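Local coordinates for protein leucyl-trna synthetase (Plasmodium falciparum, PDB 5FOC) that probably removes wrongly attached amino acids from tRNA, this chain being the editing domain of the cytosolic leucyl-tRNA synthetase, at residues C297-E302 with E339-V344; T127-T132 with V331-Q336. The protein carries 2 engineered substitutions. All blocks are in the same frame, centred on the assembly; numbering follows the deposited sequence.

Contact 1. Residues C297-E302 with E339-V344; sequences CIELPE and EGIMTV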
# COMPACT_ATOMS: atom_id res chain seq x y z
N CYS A 297 17.84 -5.24 2.15
CA CYS A 297 17.91 -6.06 0.94
C CYS A 297 19.06 -5.69 -0.00
O CYS A 297 19.37 -6.49 -0.86
CB CYS A 297 16.58 -5.99 0.15
SG CYS A 297 15.20 -6.64 1.15
N ILE A 298 19.70 -4.56 0.27
CA ILE A 298 20.65 -3.95 -0.70
C ILE A 298 21.87 -3.43 0.04
O ILE A 298 21.74 -2.61 0.95
CB ILE A 298 20.03 -2.79 -1.52
CG1 ILE A 298 18.84 -3.27 -2.36
CG2 ILE A 298 21.07 -2.22 -2.53
CD1 ILE A 298 18.00 -2.17 -2.97
N GLU A 299 23.05 -3.83 -0.42
CA GLU A 299 24.29 -3.28 0.09
C GLU A 299 24.99 -2.47 -1.02
O GLU A 299 24.91 -2.80 -2.21
CB GLU A 299 25.23 -4.35 0.62
CG GLU A 299 25.75 -5.37 -0.36
CD GLU A 299 26.88 -6.19 0.22
OE1 GLU A 299 27.17 -6.05 1.43
OE2 GLU A 299 27.46 -7.00 -0.52
N LEU A 300 25.62 -1.38 -0.63
CA LEU A 300 26.37 -0.56 -1.57
C LEU A 300 27.82 -0.79 -1.22
O LEU A 300 28.17 -0.87 -0.03
CB LEU A 300 26.00 0.91 -1.46
CG LEU A 300 24.70 1.29 -2.20
CD1 LEU A 300 24.33 2.71 -1.90
CD2 LEU A 300 24.88 1.09 -3.69
N PRO A 301 28.66 -0.95 -2.25
CA PRO A 301 30.09 -1.10 -2.00
C PRO A 301 30.63 0.06 -1.16
O PRO A 301 30.20 1.19 -1.33
CB PRO A 301 30.70 -1.09 -3.41
CG PRO A 301 29.58 -1.43 -4.32
CD PRO A 301 28.36 -0.83 -3.69
N GLU A 302 31.47 -0.23 -0.18
CA GLU A 302 32.09 0.80 0.69
C GLU A 302 31.14 1.51 1.67
O GLU A 302 31.62 2.26 2.51
CB GLU A 302 32.88 1.84 -0.14
CG GLU A 302 33.76 1.22 -1.23
CD GLU A 302 35.16 1.81 -1.34
OE1 GLU A 302 35.69 2.37 -0.36
OE2 GLU A 302 35.74 1.68 -2.44
N GLU A 339 24.54 0.19 -8.65
CA GLU A 339 25.70 -0.21 -7.91
C GLU A 339 25.37 -1.19 -6.80
O GLU A 339 26.27 -1.79 -6.26
CB GLU A 339 26.40 1.00 -7.30
CG GLU A 339 26.93 1.97 -8.32
CD GLU A 339 27.55 3.20 -7.69
OE1 GLU A 339 28.24 3.08 -6.67
OE2 GLU A 339 27.32 4.31 -8.21
N GLY A 340 24.09 -1.39 -6.55
CA GLY A 340 23.70 -2.18 -5.36
C GLY A 340 23.90 -3.67 -5.60
O GLY A 340 23.80 -4.14 -6.76
N ILE A 341 24.13 -4.40 -4.50
CA ILE A 341 24.19 -5.87 -4.50
C ILE A 341 23.10 -6.34 -3.55
O ILE A 341 22.98 -5.83 -2.44
CB ILE A 341 25.57 -6.40 -4.03
CG1 ILE A 341 26.68 -5.84 -4.94
CG2 ILE A 341 25.60 -7.92 -4.02
CD1 ILE A 341 28.07 -5.93 -4.35
N MET A 342 22.29 -7.28 -4.02
CA MET A 342 21.25 -7.89 -3.17
C MET A 342 21.83 -8.76 -2.06
O MET A 342 22.77 -9.54 -2.26
CB MET A 342 20.32 -8.73 -4.02
CG MET A 342 19.60 -8.01 -5.17
SD MET A 342 18.76 -6.49 -4.77
CE MET A 342 17.56 -7.16 -3.59
N THR A 343 21.18 -8.67 -0.90
CA THR A 343 21.63 -9.40 0.31
C THR A 343 20.63 -10.42 0.91
O THR A 343 20.87 -11.01 2.01
CB THR A 343 22.01 -8.40 1.41
OG1 THR A 343 20.88 -7.58 1.72
CG2 THR A 343 23.19 -7.54 0.98
N VAL A 344 19.53 -10.64 0.20
CA VAL A 344 18.40 -11.50 0.66
C VAL A 344 18.01 -12.53 -0.36
O VAL A 344 18.14 -12.28 -1.60
CB VAL A 344 17.17 -10.63 1.04
CG1 VAL A 344 17.51 -9.76 2.25
CG2 VAL A 344 16.70 -9.77 -0.17
O HOH W 1 25.56 -9.70 -0.83
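Ile298 and Glu299 pair with Met342 and Ile341 in a short two-stranded antiparallel ribbon at the periphery of the editing domain; the centre of the contact lies about 24 Å from the centre of the chain. Glu299 and Ile341 form the hydrogen-bonded pair: Glu299 N reaches Ile341 O at 2.8 Å in a nearly straight bond. Ile341 N returns to Glu299 O at 2.9 Å. Two residues along each strand, Thr343 N donates to Cys297 O at 2.8 Å. Ile298 and Met342 are the non-hydrogen-bonded pair, and their side chains share the face turned to helix 352-365, where Ile298 CG1 meets Met342 SD at 4.0 Å. Bends at chi2 and chi3 (-50° and -62°) curl the methionine chain back, and its CE comes to the Cys297 carbonyl and CB. Cys297 SG rests on Val344 CG2 at 3.7 Å. The other face carries Glu299 and Ile341. A chi1 of 63° sets Glu299 CG between the backbone N and the carbonyl carbon, against Thr343 CG2 at 3.6 Å. Glu299 OE2 lies near Ile341 CB and CD1, and a water joins it, by a weak bond, to Met342 O. Leu300 CD2 packs on Glu339 CB and the Gly340 backbone, while Glu339 OE1 forms a salt bridge with Lys335 NZ. At Gly340 helix 325-339 gives way to a short antiparallel beta-ribbon, a long-range pairing and no tight hairpin, which closes off a mostly helical insertion of 36 residues at the edge of the CP1 editing domain.

Contact 2. Residues T127-T132 with V331-Q336; sequences TLKPET and VLYKKQ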
# COMPACT_ATOMS: atom_id res chain seq x y z
N THR A 127 5.51 0.59 -5.57
CA THR A 127 6.94 0.71 -5.36
C THR A 127 7.68 0.79 -6.72
O THR A 127 7.29 0.11 -7.68
CB THR A 127 7.52 -0.45 -4.48
OG1 THR A 127 8.88 -0.20 -4.19
CG2 THR A 127 7.38 -1.78 -5.15
N LEU A 128 8.77 1.57 -6.69
CA LEU A 128 9.76 1.51 -7.76
C LEU A 128 10.93 0.62 -7.45
O LEU A 128 11.80 0.43 -8.25
CB LEU A 128 10.27 2.92 -8.06
CG LEU A 128 9.18 3.89 -8.54
CD1 LEU A 128 9.67 5.32 -8.52
CD2 LEU A 128 8.67 3.44 -9.89
N LYS A 129 10.91 -0.02 -6.25
CA LYS A 129 11.98 -0.86 -5.85
C LYS A 129 11.42 -2.20 -5.36
O LYS A 129 11.55 -2.53 -4.14
CB LYS A 129 12.80 -0.21 -4.74
CG LYS A 129 13.31 1.20 -4.86
CD LYS A 129 14.19 1.46 -3.61
CE LYS A 129 14.42 2.92 -3.30
NZ LYS A 129 15.42 3.13 -2.21
N PRO A 130 10.78 -2.98 -6.24
CA PRO A 130 10.17 -4.27 -5.81
C PRO A 130 11.12 -5.25 -5.18
O PRO A 130 10.66 -6.04 -4.33
CB PRO A 130 9.55 -4.86 -7.07
CG PRO A 130 10.30 -4.13 -8.21
CD PRO A 130 10.61 -2.76 -7.70
N GLU A 131 12.40 -5.20 -5.52
CA GLU A 131 13.44 -6.07 -4.97
C GLU A 131 13.63 -5.90 -3.44
O GLU A 131 14.37 -6.68 -2.84
CB GLU A 131 14.78 -5.90 -5.73
CG GLU A 131 15.49 -4.56 -5.53
CD GLU A 131 14.88 -3.34 -6.26
OE1 GLU A 131 13.92 -3.48 -7.07
OE2 GLU A 131 15.37 -2.21 -6.00
N THR A 132 13.12 -4.82 -2.89
CA THR A 132 13.21 -4.51 -1.45
C THR A 132 11.99 -5.03 -0.69
O THR A 132 11.98 -4.85 0.52
CB THR A 132 13.35 -2.97 -1.22
OG1 THR A 132 12.13 -2.27 -1.54
CG2 THR A 132 14.57 -2.39 -2.07
N VAL A 331 18.73 10.32 -5.92
CA VAL A 331 20.15 9.93 -5.94
C VAL A 331 20.38 8.51 -5.40
O VAL A 331 21.13 7.72 -6.00
CB VAL A 331 21.01 10.94 -5.14
CG1 VAL A 331 22.45 10.47 -4.94
CG2 VAL A 331 21.02 12.29 -5.86
N LEU A 332 19.75 8.19 -4.27
CA LEU A 332 19.89 6.84 -3.69
C LEU A 332 19.25 5.77 -4.58
O LEU A 332 19.81 4.70 -4.77
CB LEU A 332 19.30 6.78 -2.27
CG LEU A 332 19.33 5.42 -1.60
CD1 LEU A 332 20.76 5.00 -1.33
CD2 LEU A 332 18.51 5.47 -0.29
N TYR A 333 18.10 6.09 -5.17
CA TYR A 333 17.45 5.16 -6.09
C TYR A 333 18.38 4.75 -7.22
O TYR A 333 18.52 3.57 -7.54
CB TYR A 333 16.16 5.78 -6.61
CG TYR A 333 15.46 5.08 -7.74
CD1 TYR A 333 14.59 4.03 -7.53
CD2 TYR A 333 15.65 5.53 -9.06
CE1 TYR A 333 13.94 3.41 -8.58
CE2 TYR A 333 14.99 4.92 -10.14
CZ TYR A 333 14.12 3.87 -9.90
OH TYR A 333 13.46 3.23 -10.92
N LYS A 334 19.01 5.76 -7.86
CA LYS A 334 19.91 5.51 -9.02
C LYS A 334 21.18 4.76 -8.58
O LYS A 334 21.62 3.80 -9.20
CB LYS A 334 20.18 6.85 -9.72
CG LYS A 334 19.06 7.23 -10.70
CD LYS A 334 19.37 8.53 -11.45
CE LYS A 334 18.10 9.16 -12.05
NZ LYS A 334 17.15 9.71 -11.04
N LYS A 335 21.68 5.10 -7.40
CA LYS A 335 22.88 4.47 -6.89
C LYS A 335 22.64 3.00 -6.55
O LYS A 335 23.43 2.14 -6.90
CB LYS A 335 23.40 5.21 -5.67
CG LYS A 335 24.80 4.80 -5.26
CD LYS A 335 25.44 5.88 -4.40
CE LYS A 335 26.81 5.47 -3.90
NZ LYS A 335 27.85 5.48 -4.96
N GLN A 336 21.58 2.72 -5.79
CA GLN A 336 21.21 1.31 -5.57
C GLN A 336 21.00 0.51 -6.87
O GLN A 336 21.45 -0.63 -7.00
CB GLN A 336 19.95 1.24 -4.72
CG GLN A 336 20.16 1.71 -3.29
CD GLN A 336 18.86 1.65 -2.50
OE1 GLN A 336 17.77 1.54 -3.09
NE2 GLN A 336 18.96 1.75 -1.17
O HOH W 2 11.51 1.02 -10.81
O HOH W 3 17.08 -0.16 -5.28
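Lys129 and Gln336 join the loop after strand 120-127 to helix 325-339 in the CP1 editing domain, with Leu128 and Tyr333 alongside. The lysine chain runs extended beyond CG and crosses the glutamine at about a right angle, bringing NZ to Gln336 OE1 at 3.0 Å. NZ stands above the amide plane (35° out of it), and a weak bond links it also to Asp261 O. Gln336 NE2 is held by Asp261 O and Thr307 OG1, which fixes the rotation of the amide; a water donates to both Gln336 OE1 and Glu131 OE2. The loop sequence, Thr-Leu-Lys-Pro-Glu-Thr, probably matches the threonine-rich region that lines the editing pocket in relatives. Within it Thr127 OG1 accepts from Lys129 N at 2.9 Å, an ST turn, and Lys129 O takes two bonds, from Thr132 N and Thr132 OG1, as the 3-10 turn starts. Tyr333, its CG anti to the backbone N (chi1 170°), presents a ring edge to the loop. Leu128 O lies in the ring plane, 3.7 Å from CE1, and Leu128 CB touches the same carbon. Lys129 CG passes CD1 at 4.1 Å. A second water donates to Leu128 O at 2.6 Å and sits 2.9 Å from Tyr333 OH.

In the fold
Helix 325-339 ties the two contacts together: its 331-336 part faces the loop in contact 2, and its end runs through Gly340 into the strand of contact 1. Their centres are 11 Å apart, and both are partly buried. Contact 1, built on backbone bonds, has buried Ile298 and Met342 on one face and partly exposed Glu299 and Ile341, with one water, on the other. Contact 2 sets buried Gln336 beside partly exposed Tyr333; it buries less than half as much surface and relies chiefly on the Lys129-Gln336 bond and two bridging waters, with a small Leu128-Tyr333 contact. They meet where Ile298 CD1 packs against Thr132 CG2 at 3.5 Å and Met342 CE against Glu131 O.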